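Side-chain contacts in hypothetical protein aq_1956 (Aquifex aeolicus, PDB 2YVT), which is of unknown function but, as a member of the calcineurin-like metallophosphoesterase superfamily, probably hydrolyses phosphate esters with the help of metal ions: residues V189-T192 / K197-G200; Y156-V161 / G200-N205; K50-A55 / E145-E150. All coordinates share one frame; numbering follows the deposited sequence.

Interaction 1: V189-T192 / K197-G200; sequences VDRT and KHHG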
loop_
_atom_site.group_PDB
_atom_site.type_symbol
_atom_site.label_atom_id
_atom_site.label_comp_id
_atom_site.label_asym_id
_atom_site.label_seq_id
_atom_site.Cartn_x
_atom_site.Cartn_y
_atom_site.Cartn_z
ATOM N N VAL A 189 -10.143 -10.621 -4.095
ATOM C CA VAL A 189 -9.135 -9.618 -3.749
ATOM C C VAL A 189 -9.687 -8.212 -3.497
ATOM O O VAL A 189 -8.970 -7.356 -2.980
ATOM C CB VAL A 189 -7.963 -9.576 -4.765
ATOM C CG1 VAL A 189 -7.211 -10.907 -4.761
ATOM C CG2 VAL A 189 -8.459 -9.205 -6.166
ATOM N N ASP A 190 -10.944 -7.962 -3.868
ATOM C CA ASP A 190 -11.562 -6.675 -3.547
ATOM C C ASP A 190 -12.919 -6.831 -2.867
ATOM O O ASP A 190 -13.757 -5.927 -2.918
ATOM C CB ASP A 190 -11.621 -5.757 -4.779
ATOM C CG ASP A 190 -12.768 -6.083 -5.717
ATOM O OD1 ASP A 190 -13.115 -7.270 -5.862
ATOM O OD2 ASP A 190 -13.301 -5.131 -6.324
ATOM N N ARG A 191 -13.106 -7.978 -2.210
ATOM C CA ARG A 191 -14.366 -8.287 -1.554
ATOM C C ARG A 191 -14.200 -8.895 -0.166
ATOM O O ARG A 191 -13.134 -9.413 0.184
ATOM C CB ARG A 191 -15.201 -9.218 -2.432
ATOM C CG ARG A 191 -15.572 -8.596 -3.770
ATOM C CD ARG A 191 -16.852 -9.205 -4.336
ATOM N NE ARG A 191 -16.649 -10.597 -4.717
ATOM C CZ ARG A 191 -17.598 -11.389 -5.202
ATOM N NH1 ARG A 191 -18.832 -10.929 -5.371
ATOM N NH2 ARG A 191 -17.309 -12.642 -5.516
ATOM N N THR A 192 -15.269 -8.790 0.621
ATOM C CA THR A 192 -15.415 -9.507 1.882
ATOM C C THR A 192 -16.729 -10.286 1.795
ATOM O O THR A 192 -17.555 -10.002 0.921
ATOM C CB THR A 192 -15.481 -8.553 3.103
ATOM O OG1 THR A 192 -16.724 -7.834 3.097
ATOM C CG2 THR A 192 -14.315 -7.567 3.104
ATOM N N LYS A 197 -20.611 -6.805 -3.206
ATOM C CA LYS A 197 -20.118 -5.653 -3.946
ATOM C C LYS A 197 -18.603 -5.665 -4.043
ATOM O O LYS A 197 -17.901 -6.068 -3.108
ATOM C CB LYS A 197 -20.570 -4.337 -3.313
ATOM C CG LYS A 197 -22.041 -4.030 -3.475
ATOM C CD LYS A 197 -22.313 -2.592 -3.061
ATOM C CE LYS A 197 -23.692 -2.450 -2.456
ATOM N NZ LYS A 197 -23.846 -3.128 -1.122
ATOM N N HIS A 198 -18.116 -5.216 -5.188
ATOM C CA HIS A 198 -16.688 -5.051 -5.396
ATOM C C HIS A 198 -16.249 -3.702 -4.872
ATOM O O HIS A 198 -16.925 -2.697 -5.084
ATOM C CB HIS A 198 -16.367 -5.182 -6.877
ATOM C CG HIS A 198 -16.543 -6.571 -7.395
ATOM N ND1 HIS A 198 -15.602 -7.559 -7.205
ATOM C CD2 HIS A 198 -17.565 -7.148 -8.070
ATOM C CE1 HIS A 198 -16.026 -8.679 -7.761
ATOM N NE2 HIS A 198 -17.218 -8.459 -8.287
ATOM N N HIS A 199 -15.110 -3.687 -4.182
ATOM C CA HIS A 199 -14.616 -2.465 -3.565
ATOM C C HIS A 199 -13.315 -1.963 -4.169
ATOM O O HIS A 199 -12.759 -0.957 -3.720
ATOM C CB HIS A 199 -14.485 -2.666 -2.061
ATOM C CG HIS A 199 -15.799 -2.916 -1.393
ATOM N ND1 HIS A 199 -16.786 -1.956 -1.327
ATOM C CD2 HIS A 199 -16.307 -4.024 -0.805
ATOM C CE1 HIS A 199 -17.841 -2.457 -0.708
ATOM N NE2 HIS A 199 -17.573 -3.706 -0.371
ATOM N N GLY A 200 -12.844 -2.661 -5.195
ATOM C CA GLY A 200 -11.640 -2.255 -5.900
ATOM C C GLY A 200 -11.941 -1.312 -7.053
ATOM O O GLY A 200 -12.984 -0.624 -7.070
HETATM O O HOH W 1 -17.458 -7.279 -0.713
#

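Interaction 2: Y156-V161 / G200-N205; sequences YPRWYV and GSAVVN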
loop_
_atom_site.group_PDB
_atom_site.type_symbol
_atom_site.label_atom_id
_atom_site.label_comp_id
_atom_site.label_asym_id
_atom_site.label_seq_id
_atom_site.Cartn_x
_atom_site.Cartn_y
_atom_site.Cartn_z
ATOM N N TYR A 156 -6.488 9.255 -6.927
ATOM C CA TYR A 156 -5.936 9.506 -8.256
ATOM C C TYR A 156 -6.900 9.037 -9.331
ATOM O O TYR A 156 -7.588 8.033 -9.148
ATOM C CB TYR A 156 -4.597 8.796 -8.417
ATOM C CG TYR A 156 -3.550 9.341 -7.486
ATOM C CD1 TYR A 156 -2.859 10.507 -7.807
ATOM C CD2 TYR A 156 -3.270 8.713 -6.266
ATOM C CE1 TYR A 156 -1.902 11.038 -6.952
ATOM C CE2 TYR A 156 -2.297 9.240 -5.388
ATOM C CZ TYR A 156 -1.624 10.405 -5.750
ATOM O OH TYR A 156 -0.680 10.949 -4.916
ATOM N N PRO A 157 -6.962 9.772 -10.453
ATOM C CA PRO A 157 -7.831 9.413 -11.575
ATOM C C PRO A 157 -7.108 8.553 -12.598
ATOM O O PRO A 157 -5.882 8.643 -12.723
ATOM C CB PRO A 157 -8.150 10.774 -12.190
ATOM C CG PRO A 157 -6.894 11.570 -11.975
ATOM C CD PRO A 157 -6.267 11.054 -10.690
ATOM N N ARG A 158 -7.876 7.752 -13.341
ATOM C CA ARG A 158 -7.329 6.821 -14.328
ATOM C C ARG A 158 -6.307 7.471 -15.260
ATOM O O ARG A 158 -5.214 6.939 -15.455
ATOM C CB ARG A 158 -8.467 6.194 -15.159
ATOM C CG ARG A 158 -8.002 5.308 -16.293
ATOM C CD ARG A 158 -9.191 4.825 -17.135
ATOM N NE ARG A 158 -10.090 3.947 -16.380
ATOM C CZ ARG A 158 -10.061 2.618 -16.437
ATOM N NH1 ARG A 158 -9.162 2.008 -17.205
ATOM N NH2 ARG A 158 -10.919 1.900 -15.715
ATOM N N TRP A 159 -6.656 8.626 -15.828
ATOM C CA TRP A 159 -5.761 9.272 -16.790
ATOM C C TRP A 159 -4.371 9.531 -16.204
ATOM O O TRP A 159 -3.369 9.366 -16.884
ATOM C CB TRP A 159 -6.363 10.576 -17.330
ATOM C CG TRP A 159 -6.367 11.733 -16.382
ATOM C CD1 TRP A 159 -7.399 12.130 -15.598
ATOM C CD2 TRP A 159 -5.292 12.656 -16.133
ATOM N NE1 TRP A 159 -7.051 13.245 -14.881
ATOM C CE2 TRP A 159 -5.759 13.585 -15.181
ATOM C CE3 TRP A 159 -3.979 12.779 -16.617
ATOM C CZ2 TRP A 159 -4.964 14.633 -14.699
ATOM C CZ3 TRP A 159 -3.184 13.823 -16.141
ATOM C CH2 TRP A 159 -3.682 14.732 -15.184
ATOM N N TYR A 160 -4.330 9.953 -14.943
ATOM C CA TYR A 160 -3.068 10.296 -14.300
ATOM C C TYR A 160 -2.248 9.052 -13.961
ATOM O O TYR A 160 -1.032 9.029 -14.143
ATOM C CB TYR A 160 -3.326 11.140 -13.054
ATOM C CG TYR A 160 -2.068 11.549 -12.331
ATOM C CD1 TYR A 160 -1.287 12.616 -12.792
ATOM C CD2 TYR A 160 -1.665 10.878 -11.173
ATOM C CE1 TYR A 160 -0.127 12.997 -12.121
ATOM C CE2 TYR A 160 -0.514 11.245 -10.495
ATOM C CZ TYR A 160 0.254 12.306 -10.976
ATOM O OH TYR A 160 1.396 12.680 -10.305
ATOM N N VAL A 161 -2.925 8.016 -13.472
ATOM C CA VAL A 161 -2.267 6.750 -13.180
ATOM C C VAL A 161 -1.598 6.208 -14.450
ATOM O O VAL A 161 -0.413 5.859 -14.439
ATOM C CB VAL A 161 -3.263 5.739 -12.584
ATOM C CG1 VAL A 161 -2.588 4.395 -12.350
ATOM C CG2 VAL A 161 -3.850 6.301 -11.280
ATOM N N GLY A 200 -12.844 -2.661 -5.195
ATOM C CA GLY A 200 -11.640 -2.255 -5.900
ATOM C C GLY A 200 -11.941 -1.312 -7.053
ATOM O O GLY A 200 -12.984 -0.624 -7.070
ATOM N N SER A 201 -11.034 -1.281 -8.023
ATOM C CA SER A 201 -11.199 -0.396 -9.176
ATOM C C SER A 201 -10.787 -1.056 -10.467
ATOM O O SER A 201 -9.739 -1.698 -10.538
ATOM C CB SER A 201 -10.394 0.887 -9.011
ATOM O OG SER A 201 -10.550 1.710 -10.163
ATOM N N ALA A 202 -11.615 -0.863 -11.494
ATOM C CA ALA A 202 -11.298 -1.286 -12.853
ATOM C C ALA A 202 -10.014 -0.643 -13.344
ATOM O O ALA A 202 -9.379 -1.143 -14.268
ATOM C CB ALA A 202 -12.445 -0.939 -13.792
ATOM N N VAL A 203 -9.626 0.476 -12.727
ATOM C CA VAL A 203 -8.372 1.124 -13.097
ATOM C C VAL A 203 -7.218 0.156 -12.866
ATOM O O VAL A 203 -6.284 0.080 -13.665
ATOM C CB VAL A 203 -8.150 2.430 -12.305
ATOM C CG1 VAL A 203 -6.749 2.962 -12.543
ATOM C CG2 VAL A 203 -9.196 3.461 -12.704
ATOM N N VAL A 204 -7.301 -0.609 -11.780
ATOM C CA VAL A 204 -6.225 -1.528 -11.438
ATOM C C VAL A 204 -6.234 -2.754 -12.365
ATOM O O VAL A 204 -5.177 -3.231 -12.766
ATOM C CB VAL A 204 -6.239 -1.897 -9.934
ATOM C CG1 VAL A 204 -5.068 -2.793 -9.601
ATOM C CG2 VAL A 204 -6.165 -0.614 -9.096
ATOM N N ASN A 205 -7.414 -3.244 -12.746
ATOM C CA ASN A 205 -7.444 -4.311 -13.766
ATOM C C ASN A 205 -6.761 -3.824 -15.028
ATOM O O ASN A 205 -6.031 -4.568 -15.682
ATOM C CB ASN A 205 -8.875 -4.754 -14.097
ATOM C CG ASN A 205 -9.571 -5.371 -12.915
ATOM O OD1 ASN A 205 -9.779 -6.595 -12.848
ATOM N ND2 ASN A 205 -9.923 -4.539 -11.962
#

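Interaction 3: K50-A55 / E145-E150; sequences KEYERA and EHEFEE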
loop_
_atom_site.group_PDB
_atom_site.type_symbol
_atom_site.label_atom_id
_atom_site.label_comp_id
_atom_site.label_asym_id
_atom_site.label_seq_id
_atom_site.Cartn_x
_atom_site.Cartn_y
_atom_site.Cartn_z
ATOM N N LYS A 50 -13.212 13.190 6.329
ATOM C CA LYS A 50 -14.585 13.653 6.515
ATOM C C LYS A 50 -14.770 15.080 6.014
ATOM O O LYS A 50 -15.773 15.373 5.368
ATOM C CB LYS A 50 -15.018 13.549 7.977
ATOM C CG LYS A 50 -15.314 12.128 8.444
ATOM C CD LYS A 50 -15.818 12.128 9.880
ATOM C CE LYS A 50 -15.933 10.715 10.430
ATOM N NZ LYS A 50 -17.120 9.997 9.887
ATOM N N GLU A 51 -13.802 15.957 6.284
ATOM C CA GLU A 51 -13.915 17.338 5.804
ATOM C C GLU A 51 -13.937 17.389 4.279
ATOM O O GLU A 51 -14.753 18.094 3.683
ATOM C CB GLU A 51 -12.818 18.246 6.371
ATOM C CG GLU A 51 -12.688 19.598 5.649
ATOM C CD GLU A 51 -13.963 20.450 5.668
ATOM O OE1 GLU A 51 -14.817 20.283 6.575
ATOM O OE2 GLU A 51 -14.099 21.306 4.763
ATOM N N TYR A 52 -13.040 16.628 3.654
ATOM C CA TYR A 52 -12.993 16.538 2.203
ATOM C C TYR A 52 -14.322 16.055 1.615
ATOM O O TYR A 52 -14.862 16.682 0.698
ATOM C CB TYR A 52 -11.848 15.617 1.781
ATOM C CG TYR A 52 -11.795 15.340 0.298
ATOM C CD1 TYR A 52 -11.229 16.260 -0.586
ATOM C CD2 TYR A 52 -12.319 14.158 -0.223
ATOM C CE1 TYR A 52 -11.178 16.000 -1.947
ATOM C CE2 TYR A 52 -12.276 13.893 -1.584
ATOM C CZ TYR A 52 -11.709 14.823 -2.439
ATOM O OH TYR A 52 -11.663 14.553 -3.792
ATOM N N GLU A 53 -14.859 14.959 2.159
ATOM C CA GLU A 53 -16.099 14.380 1.632
ATOM C C GLU A 53 -17.293 15.302 1.870
ATOM O O GLU A 53 -18.088 15.526 0.960
ATOM C CB GLU A 53 -16.364 12.969 2.185
ATOM C CG GLU A 53 -15.301 11.909 1.810
ATOM C CD GLU A 53 -15.097 11.708 0.304
ATOM O OE1 GLU A 53 -15.977 12.088 -0.508
ATOM O OE2 GLU A 53 -14.034 11.159 -0.075
ATOM N N ARG A 54 -17.391 15.857 3.078
ATOM C CA ARG A 54 -18.466 16.794 3.414
ATOM C C ARG A 54 -18.432 18.025 2.519
ATOM O O ARG A 54 -19.469 18.463 2.016
ATOM C CB ARG A 54 -18.376 17.237 4.878
ATOM C CG ARG A 54 -18.741 16.170 5.902
ATOM C CD ARG A 54 -20.211 15.767 5.821
ATOM N NE ARG A 54 -21.131 16.879 6.093
ATOM C CZ ARG A 54 -21.578 17.231 7.298
ATOM N NH1 ARG A 54 -21.196 16.579 8.392
ATOM N NH2 ARG A 54 -22.410 18.257 7.411
ATOM N N ALA A 55 -17.231 18.567 2.307
ATOM C CA ALA A 55 -17.080 19.759 1.482
ATOM C C ALA A 55 -17.517 19.493 0.053
ATOM O O ALA A 55 -18.223 20.300 -0.541
ATOM C CB ALA A 55 -15.647 20.278 1.521
ATOM N N GLU A 145 -11.892 6.647 -11.195
ATOM C CA GLU A 145 -12.054 7.072 -12.574
ATOM C C GLU A 145 -11.740 8.547 -12.759
ATOM O O GLU A 145 -11.070 8.902 -13.727
ATOM C CB GLU A 145 -13.452 6.737 -13.103
ATOM C CG GLU A 145 -13.705 5.230 -13.187
ATOM C CD GLU A 145 -12.727 4.494 -14.103
ATOM O OE1 GLU A 145 -12.010 5.140 -14.896
ATOM O OE2 GLU A 145 -12.657 3.250 -14.020
ATOM N N HIS A 146 -12.198 9.391 -11.833
ATOM C CA HIS A 146 -12.172 10.838 -12.084
ATOM C C HIS A 146 -11.775 11.741 -10.901
ATOM O O HIS A 146 -11.784 12.965 -11.042
ATOM C CB HIS A 146 -13.513 11.299 -12.695
ATOM C CG HIS A 146 -13.873 10.604 -13.980
ATOM N ND1 HIS A 146 -14.987 9.801 -14.112
ATOM C CD2 HIS A 146 -13.248 10.572 -15.181
ATOM C CE1 HIS A 146 -15.035 9.314 -15.339
ATOM N NE2 HIS A 146 -13.991 9.767 -16.010
ATOM N N GLU A 147 -11.425 11.153 -9.753
ATOM C CA GLU A 147 -11.046 11.938 -8.570
ATOM C C GLU A 147 -9.537 12.122 -8.444
ATOM O O GLU A 147 -8.776 11.193 -8.690
ATOM C CB GLU A 147 -11.562 11.281 -7.295
ATOM C CG GLU A 147 -13.018 11.520 -6.994
ATOM C CD GLU A 147 -13.351 11.127 -5.578
ATOM O OE1 GLU A 147 -13.389 12.024 -4.698
ATOM O OE2 GLU A 147 -13.520 9.912 -5.336
ATOM N N PHE A 148 -9.115 13.319 -8.042
ATOM C CA PHE A 148 -7.691 13.647 -7.922
ATOM C C PHE A 148 -7.517 14.563 -6.712
ATOM O O PHE A 148 -7.944 15.728 -6.735
ATOM C CB PHE A 148 -7.227 14.354 -9.210
ATOM C CG PHE A 148 -5.738 14.298 -9.481
ATOM C CD1 PHE A 148 -5.264 14.637 -10.748
ATOM C CD2 PHE A 148 -4.817 13.907 -8.507
ATOM C CE1 PHE A 148 -3.905 14.598 -11.047
ATOM C CE2 PHE A 148 -3.438 13.859 -8.798
ATOM C CZ PHE A 148 -2.985 14.209 -10.066
ATOM N N GLU A 149 -6.920 14.021 -5.650
ATOM C CA GLU A 149 -6.681 14.760 -4.412
ATOM C C GLU A 149 -5.430 14.222 -3.722
ATOM O O GLU A 149 -5.196 13.008 -3.712
ATOM C CB GLU A 149 -7.899 14.603 -3.487
ATOM C CG GLU A 149 -7.765 15.224 -2.093
ATOM C CD GLU A 149 -7.559 16.733 -2.099
ATOM O OE1 GLU A 149 -8.032 17.423 -3.027
ATOM O OE2 GLU A 149 -6.927 17.241 -1.151
ATOM N N GLU A 150 -4.634 15.115 -3.128
ATOM C CA GLU A 150 -3.442 14.678 -2.412
ATOM C C GLU A 150 -3.270 15.299 -1.036
ATOM O O GLU A 150 -2.326 14.961 -0.337
ATOM C CB GLU A 150 -2.178 14.917 -3.241
ATOM C CG GLU A 150 -2.147 14.176 -4.564
ATOM C CD GLU A 150 -0.857 14.401 -5.321
ATOM O OE1 GLU A 150 -0.505 15.575 -5.601
ATOM O OE2 GLU A 150 -0.186 13.402 -5.634
HETATM O O HOH W 2 -15.683 12.475 -3.378
#

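Interaction 1: V189-T192 / K197-G200
Asp-190 turns its CG into the space between its own backbone N and carbonyl carbon (chi1 80°), and His-198 holds its ring beside its own backbone N, which brings carboxylate and imidazole together nearly in one plane. ND1 of His-198 donates to OD1 of Asp-190 over 2.8 Å, in an almost straight bond that lies in the ring plane and uses the syn lone pair of OD1. The other oxygen is met on its anti side, tilted somewhat out of the carboxylate plane, by the backbone: N of Gly-200 lies 2.8 Å from OD2 of Asp-190. O of Asp-190 accepts from N of His-199 at 2.9 Å, so this one aspartate ties down three successive residues of 197-200.

Arg-191 covers one face of the His-198 ring. CD makes a CH-pi contact 3.7 Å from the ring centroid, and a bend at chi3 (-68°) then lays the guanidinium flat, 12° from the ring plane and shifted toward CE1. Its NE and NH1 bond to the carbonyls of Glu-187 and Pro-196, which fixes the stacked group. Between the two backbones, water 1 links N of Thr-192, at 3.0 Å, to O of Lys-197, at 2.7 Å.

The contact draws together the two limbs of the surface loop between strand 175-180 and helix 202-211. Gly-186 N adds a further bond to OD1; OD1 thus takes two N-H bonds and OD2 one, so the negative charge of the buried carboxylate is probably well compensated. The His-198 ring, although near the surface, is fixed in rotation by its bond to OD1 and by the arginine lying over it.

Interaction 2: Y156-V161 / G200-N205
Val-203 and Arg-158 account for most of the buried surface, their side chains lying alongside each other and pointing opposite ways. The CG2 branch of Val-203 does the touching, 3.7 Å from CB of Arg-158 and close to NE and CZ farther along the same chain. Arg-158 starts out with CG anti to the backbone N (chi1 175°) and bends at chi3, which carries one face of its guanidinium over CA of Val-203. NH2 ends 3.6 Å from N of Val-203, and CB of Ala-202 lies at the guanidinium edge.

Two helix starts thus pack side by side, each just past its N-cap: Pro-157 before helix 158-164 and Ser-201 before helix 202-211. OG of Ser-201 accepts from N of Val-203 at 3.0 Å, a capping bond that secures the turn on which the arginine rests. The N-terminal end of a helix would probably be a poor place for a positive charge, but NE of Arg-158 forms a salt bridge with Glu-145, and NH1 bonds to OG1 of Thr-206. Deeper in, CG1 of Val-161 approaches CG1 of Val-203 to 4.4 Å; Val-161 also packs on Phe-139 and Leu-143 of strand 134-144.

Interaction 3: K50-A55 / E145-E150
The Tyr-52 ring receives Glu-147 at its edge and Glu-149 obliquely. OE1 of Glu-147 lies near the ring plane, 3.2 Å from OH of Tyr-52, a distance at which the hydroxyl may donate, although its proton has another acceptor within range. OE2 of Glu-53, the next residue of the helix, is at the ring edge as well. Glu-149 runs alongside in the opposite direction, its CG 3.5 Å from CE1 of Tyr-52. The bend at chi2 of Glu-149 (62°) sets its carboxylate beside CE1 and CD1, its plane at 41° to the ring, while OE2 bonds to the backbone N of Asp-151 and of Phe-152.

The carboxylates of Glu-53 and Glu-147 draw near each other along one edge of the ring, only Glu-147 reaching the hydroxyl. Water 2 spans them, 2.9 Å from OE1 of Glu-53 and 2.7 Å from OE1 of Glu-147, and Lys-155 forms salt bridges with both glutamates, which probably offsets their like charges. A leucine in place of Tyr-52 is likely to leave OE1 of Glu-147 without its hydroxyl neighbour and to open a gap beside CG of Glu-149.

Tyr-52 joins helix 46-57 to the loop between strands 134-144 and 155-157. Its ring also touches Phe-152 and Val-153 of that loop and Lys-155 at the start of the strand, and meets His-56 one turn on along its own helix.

Interactions 1 and 2 adjoin at Gly-200: the first closes the loop that leads into helix 202-211, and the second packs that helix's opening turn against helix 158-164. Interaction 1 lies at the surface and is held by directed bonds to one aspartate and by a stacked arginine; interaction 2, partly buried, rests mainly on an arginine packed against a valine. Interaction 3 is also partly buried, but sets an aromatic ring among acidic side chains. Besides the charge pair they share, it touches interaction 2 directly through a probable Glu-150 to Tyr-156 hydrogen bond and Pro-157 packing on Phe-148. Interactions 1 and 3 stay apart, their nearest atoms about 8 Å from each other.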